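Local coordinates for protein HTH-type transcriptional regulator ascG (Escherichia coli, PDB 3BRQ) that represses transcription of the cryptic asc operon as a sequence-specific DNA-binding regulator of the LacI family, at the interface of chains A and B. Sequence-based numbering; all coordinates share one arbitrary frame. Chains: chain A/B, HTH-type transcriptional regulator ascG.

Contact 1 and contact 2 lie about 28 Å apart, measured between the centres of their C-alpha atoms, on one two-fold interface between two copies of AscG. They share no residue. In contact 1 the 3-10 helix 241-243 of chain A and the stretch just after it meet helix 209-221 of chain B; in contact 2 helix 36-49 of chain A meets a loop and strand 53-60 of chain B. Each has a twin with the chains exchanged. The two subdomains of the LacI-type core thus each pair with their counterpart, an arrangement that probably represents the dimer in which such repressors work.

Contact 1: the interface of chains A and B. Residues chain A 242-247; chain B 217, 220.
A:Tyr243 closes the 3-10 helix 241-243, and from there the backbone runs extended through A:Thr244 and A:Val245 to a cis peptide bond before A:Pro246, with the carbonyls of A:Pro242, A:Tyr243 and A:Thr244 turned toward B:Lys217 on helix 209-221 of the partner. The site belongs to the periplasmic-binding-protein-like core of a LacI-family repressor, and this pairing of a turn with a helix is probably part of its dimer interface. B:Lys217, which buries more surface here than any neighbour, crosses the side chain of A:Tyr243 at about a right angle. Its CG packs on A:Tyr243 CA at 3.6 Å and lies 3.9 Å from the ring carbon CD1 of the same tyrosine. The lysine chain leaves its helix with CG opposite the backbone N, bends at chi2 (77°) and then runs straight, which carries the ammonium group past A:Tyr243 to the next residue. There NZ donates a hydrogen bond of 2.7 Å to the backbone O of A:Thr244, coming in nearly along the C=O axis (158°) and slightly tilted from the carbonyl plane. On the way, CE passes 3.5 Å from the carbonyl O of A:Pro242. With an alanine here, the A:Thr244 carbonyl would probably lose this partner, and a gap would be likely to open beside the backbone and ring of A:Tyr243. Within chain A, the hydroxyl OG1 of A:Thr244 donates to the carbonyl O of A:Pro246 at 2.7 Å, a second-shell bond that spans the cis turn and helps to fix the strip presented to the lysine. CB of A:Pro242 covers one face of the A:Tyr243 ring toward its rim. About one helical turn beyond the lysine, B:His220 meets A:Val245 from the opposite direction. The valine methyl CG1 sits over a face of the imidazole, displaced toward the rim, with its nearest contact to CE1 of B:His220 at 3.8 Å.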
loop_
_atom_site.group_PDB
_atom_site.type_symbol
_atom_site.label_atom_id
_atom_site.label_comp_id
_atom_site.label_asym_id
_atom_site.label_seq_id
_atom_site.Cartn_x
_atom_site.Cartn_y
_atom_site.Cartn_z
ATOM N N PRO A 242 8.570 0.994 13.248
ATOM C CA PRO A 242 9.367 1.642 14.285
ATOM C C PRO A 242 8.713 2.838 14.932
ATOM O O PRO A 242 9.236 3.318 15.932
ATOM C CB PRO A 242 10.639 2.117 13.540
ATOM C CG PRO A 242 10.667 1.430 12.236
ATOM C CD PRO A 242 9.216 1.079 11.918
ATOM N N TYR A 243 7.585 3.305 14.374
ATOM C CA TYR A 243 6.926 4.563 14.792
ATOM C C TYR A 243 5.617 4.295 15.525
ATOM O O TYR A 243 4.870 5.226 15.878
ATOM C CB TYR A 243 6.757 5.513 13.592
ATOM C CG TYR A 243 8.087 5.786 12.929
ATOM C CD1 TYR A 243 8.973 6.720 13.442
ATOM C CD2 TYR A 243 8.474 5.056 11.831
ATOM C CE1 TYR A 243 10.217 6.957 12.825
ATOM C CE2 TYR A 243 9.698 5.233 11.243
ATOM C CZ TYR A 243 10.560 6.211 11.736
ATOM O OH TYR A 243 11.793 6.351 11.138
ATOM N N THR A 244 5.314 3.019 15.793
ATOM C CA THR A 244 4.147 2.760 16.615
ATOM C C THR A 244 4.493 2.984 18.123
ATOM O O THR A 244 5.662 3.135 18.499
ATOM C CB THR A 244 3.536 1.343 16.350
ATOM O OG1 THR A 244 4.534 0.369 16.661
ATOM C CG2 THR A 244 3.076 1.185 14.849
ATOM N N VAL A 245 3.465 3.030 18.972
ATOM C CA VAL A 245 3.621 3.162 20.416
ATOM C C VAL A 245 3.006 1.930 21.135
ATOM O O VAL A 245 1.782 1.813 21.220
ATOM C CB VAL A 245 2.934 4.458 20.890
ATOM C CG1 VAL A 245 2.992 4.590 22.407
ATOM C CG2 VAL A 245 3.584 5.657 20.233
ATOM N N PRO A 246 3.832 0.987 21.627
ATOM C CA PRO A 246 5.282 0.895 21.569
ATOM C C PRO A 246 5.705 0.505 20.142
ATOM O O PRO A 246 4.849 0.092 19.355
ATOM C CB PRO A 246 5.601 -0.209 22.580
ATOM C CG PRO A 246 4.397 -1.088 22.599
ATOM C CD PRO A 246 3.227 -0.165 22.337
ATOM N N ALA A 247 6.975 0.682 19.798
ATOM C CA ALA A 247 7.472 0.315 18.482
ATOM C C ALA A 247 7.343 -1.206 18.216
ATOM O O ALA A 247 7.678 -2.033 19.070
ATOM C CB ALA A 247 8.883 0.769 18.331
ATOM N N LYS B 217 5.110 9.885 16.756
ATOM C CA LYS B 217 6.119 9.069 17.478
ATOM C C LYS B 217 7.189 10.006 18.046
ATOM O O LYS B 217 7.549 9.974 19.215
ATOM C CB LYS B 217 6.728 7.971 16.564
ATOM C CG LYS B 217 7.852 7.151 17.189
ATOM C CD LYS B 217 7.305 6.113 18.166
ATOM C CE LYS B 217 8.401 5.245 18.760
ATOM N NZ LYS B 217 7.787 4.302 19.782
ATOM N N HIS B 220 5.733 11.986 20.988
ATOM C CA HIS B 220 5.673 11.129 22.164
ATOM C C HIS B 220 7.050 10.917 22.774
ATOM O O HIS B 220 7.195 10.942 24.003
ATOM C CB HIS B 220 5.119 9.778 21.760
ATOM C CG HIS B 220 4.804 8.882 22.907
ATOM N ND1 HIS B 220 5.593 7.806 23.251
ATOM C CD2 HIS B 220 3.753 8.868 23.758
ATOM C CE1 HIS B 220 5.052 7.178 24.279
ATOM N NE2 HIS B 220 3.935 7.802 24.610
#

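Contact 2: the interface of chains A and B. Residues chain A 40-41, 44-45, 48; chain B 28-30, 58.
B:Asn28 sets its side-chain amide against helix 36-49 of chain A, between A:Phe41 and A:Arg45, in what is probably part of the dimer interface of this LacI-family repressor. As modelled, its amide oxygen OD1 lies 3.1 Å from the backbone O of A:Phe41, two acceptors brought together, while ND2 lies 2.5 Å from the guanidinium NH1 of A:Arg45, two donors. Exchanging the amide O and N would give the A:Phe41 carbonyl a donor and set an oxygen toward A:Arg45, so the modelled orientation is doubtful, although the NH1 pair would stay very short. The bond from A:Arg45 NH1 to the backbone O of B:Asn28, 3.2 Å long, is weak. The guanidinium and amide planes stand 73° apart.

The ring of A:Phe41 is the apolar half of the site. Its CG, opposite the backbone N (chi1 177°), carries the ring out to B:Leu30. Methyl CD1 of B:Leu30 lies over the centre of one ring face, and CE1 of A:Phe41 is 3.8 Å from CA of B:Leu30. A:Ala44 rests its CB 3.7 Å from CG of B:Asn28. Beside it, A:Glu48 OE2 and B:Asp58 OD2 approach to 2.5 Å, a clash unless one carboxylate carries a proton, which is not seen.

Helix 36-49, which comes after strand 21-26 and the 3-10 helix 28-30 in the amino-terminal subdomain, here packs on the partner's segment 28-30 and on B:Asp58 of strand 53-60.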
loop_
_atom_site.group_PDB
_atom_site.type_symbol
_atom_site.label_atom_id
_atom_site.label_comp_id
_atom_site.label_asym_id
_atom_site.label_seq_id
_atom_site.Cartn_x
_atom_site.Cartn_y
_atom_site.Cartn_z
ATOM N N LEU A 40 4.170 -4.036 -6.477
ATOM C CA LEU A 40 4.004 -3.199 -7.652
ATOM C C LEU A 40 5.092 -2.129 -7.716
ATOM O O LEU A 40 5.737 -1.973 -8.741
ATOM C CB LEU A 40 2.627 -2.576 -7.722
ATOM C CG LEU A 40 2.132 -2.967 -9.111
ATOM C CD1 LEU A 40 0.710 -3.448 -9.043
ATOM C CD2 LEU A 40 2.338 -1.871 -10.152
ATOM N N PHE A 41 5.344 -1.463 -6.602
ATOM C CA PHE A 41 6.379 -0.447 -6.575
ATOM C C PHE A 41 7.727 -1.033 -7.003
ATOM O O PHE A 41 8.385 -0.479 -7.896
ATOM C CB PHE A 41 6.489 0.204 -5.185
ATOM C CG PHE A 41 7.604 1.211 -5.104
ATOM C CD1 PHE A 41 7.471 2.459 -5.720
ATOM C CD2 PHE A 41 8.809 0.900 -4.447
ATOM C CE1 PHE A 41 8.541 3.412 -5.655
ATOM C CE2 PHE A 41 9.864 1.772 -4.394
ATOM C CZ PHE A 41 9.719 3.082 -4.970
ATOM N N ALA A 44 8.070 -2.645 -10.687
ATOM C CA ALA A 44 8.195 -1.530 -11.635
ATOM C C ALA A 44 9.547 -0.862 -11.527
ATOM O O ALA A 44 10.218 -0.642 -12.540
ATOM C CB ALA A 44 7.039 -0.491 -11.446
ATOM N N ARG A 45 9.948 -0.514 -10.314
ATOM C CA ARG A 45 11.270 0.099 -10.136
ATOM C C ARG A 45 12.417 -0.755 -10.695
ATOM O O ARG A 45 13.294 -0.249 -11.367
ATOM C CB ARG A 45 11.567 0.400 -8.676
ATOM C CG ARG A 45 12.842 1.260 -8.505
ATOM C CD ARG A 45 12.533 2.690 -9.000
ATOM N NE ARG A 45 11.936 3.577 -7.972
ATOM C CZ ARG A 45 11.119 4.610 -8.239
ATOM N NH1 ARG A 45 10.694 4.848 -9.487
ATOM N NH2 ARG A 45 10.667 5.395 -7.273
ATOM N N GLU A 48 12.463 -0.818 -14.478
ATOM C CA GLU A 48 13.014 0.465 -15.021
ATOM C C GLU A 48 14.536 0.550 -14.857
ATOM O O GLU A 48 15.210 1.002 -15.733
ATOM C CB GLU A 48 12.380 1.634 -14.286
ATOM C CG GLU A 48 10.896 1.641 -14.458
ATOM C CD GLU A 48 10.240 2.733 -13.702
ATOM O OE1 GLU A 48 10.860 3.802 -13.601
ATOM O OE2 GLU A 48 9.096 2.535 -13.216
ATOM N N ASN B 28 5.303 5.340 -11.172
ATOM C CA ASN B 28 5.973 4.518 -10.168
ATOM C C ASN B 28 6.476 5.391 -8.995
ATOM O O ASN B 28 7.674 5.617 -8.809
ATOM C CB ASN B 28 7.128 3.758 -10.838
ATOM C CG ASN B 28 7.838 2.798 -9.887
ATOM O OD1 ASN B 28 7.210 2.053 -9.188
ATOM N ND2 ASN B 28 9.156 2.855 -9.857
ATOM N N THR B 29 5.541 5.907 -8.218
ATOM C CA THR B 29 5.915 6.726 -7.080
ATOM C C THR B 29 5.630 5.931 -5.832
ATOM O O THR B 29 4.836 4.988 -5.852
ATOM C CB THR B 29 5.186 8.048 -7.059
ATOM O OG1 THR B 29 3.782 7.806 -7.177
ATOM C CG2 THR B 29 5.672 8.945 -8.247
ATOM N N LEU B 30 6.314 6.274 -4.756
ATOM C CA LEU B 30 6.203 5.474 -3.540
ATOM C C LEU B 30 4.842 5.794 -2.896
ATOM O O LEU B 30 4.173 4.909 -2.355
ATOM C CB LEU B 30 7.345 5.817 -2.569
ATOM C CG LEU B 30 7.250 5.120 -1.218
ATOM C CD1 LEU B 30 7.477 3.577 -1.309
ATOM C CD2 LEU B 30 8.237 5.759 -0.261
ATOM N N ASP B 58 3.288 0.543 -16.383
ATOM C CA ASP B 58 4.128 1.396 -15.573
ATOM C C ASP B 58 4.311 2.751 -16.333
ATOM O O ASP B 58 4.877 2.793 -17.402
ATOM C CB ASP B 58 5.484 0.721 -15.427
ATOM C CG ASP B 58 6.421 1.444 -14.491
ATOM O OD1 ASP B 58 5.966 2.419 -13.837
ATOM O OD2 ASP B 58 7.617 1.008 -14.445
#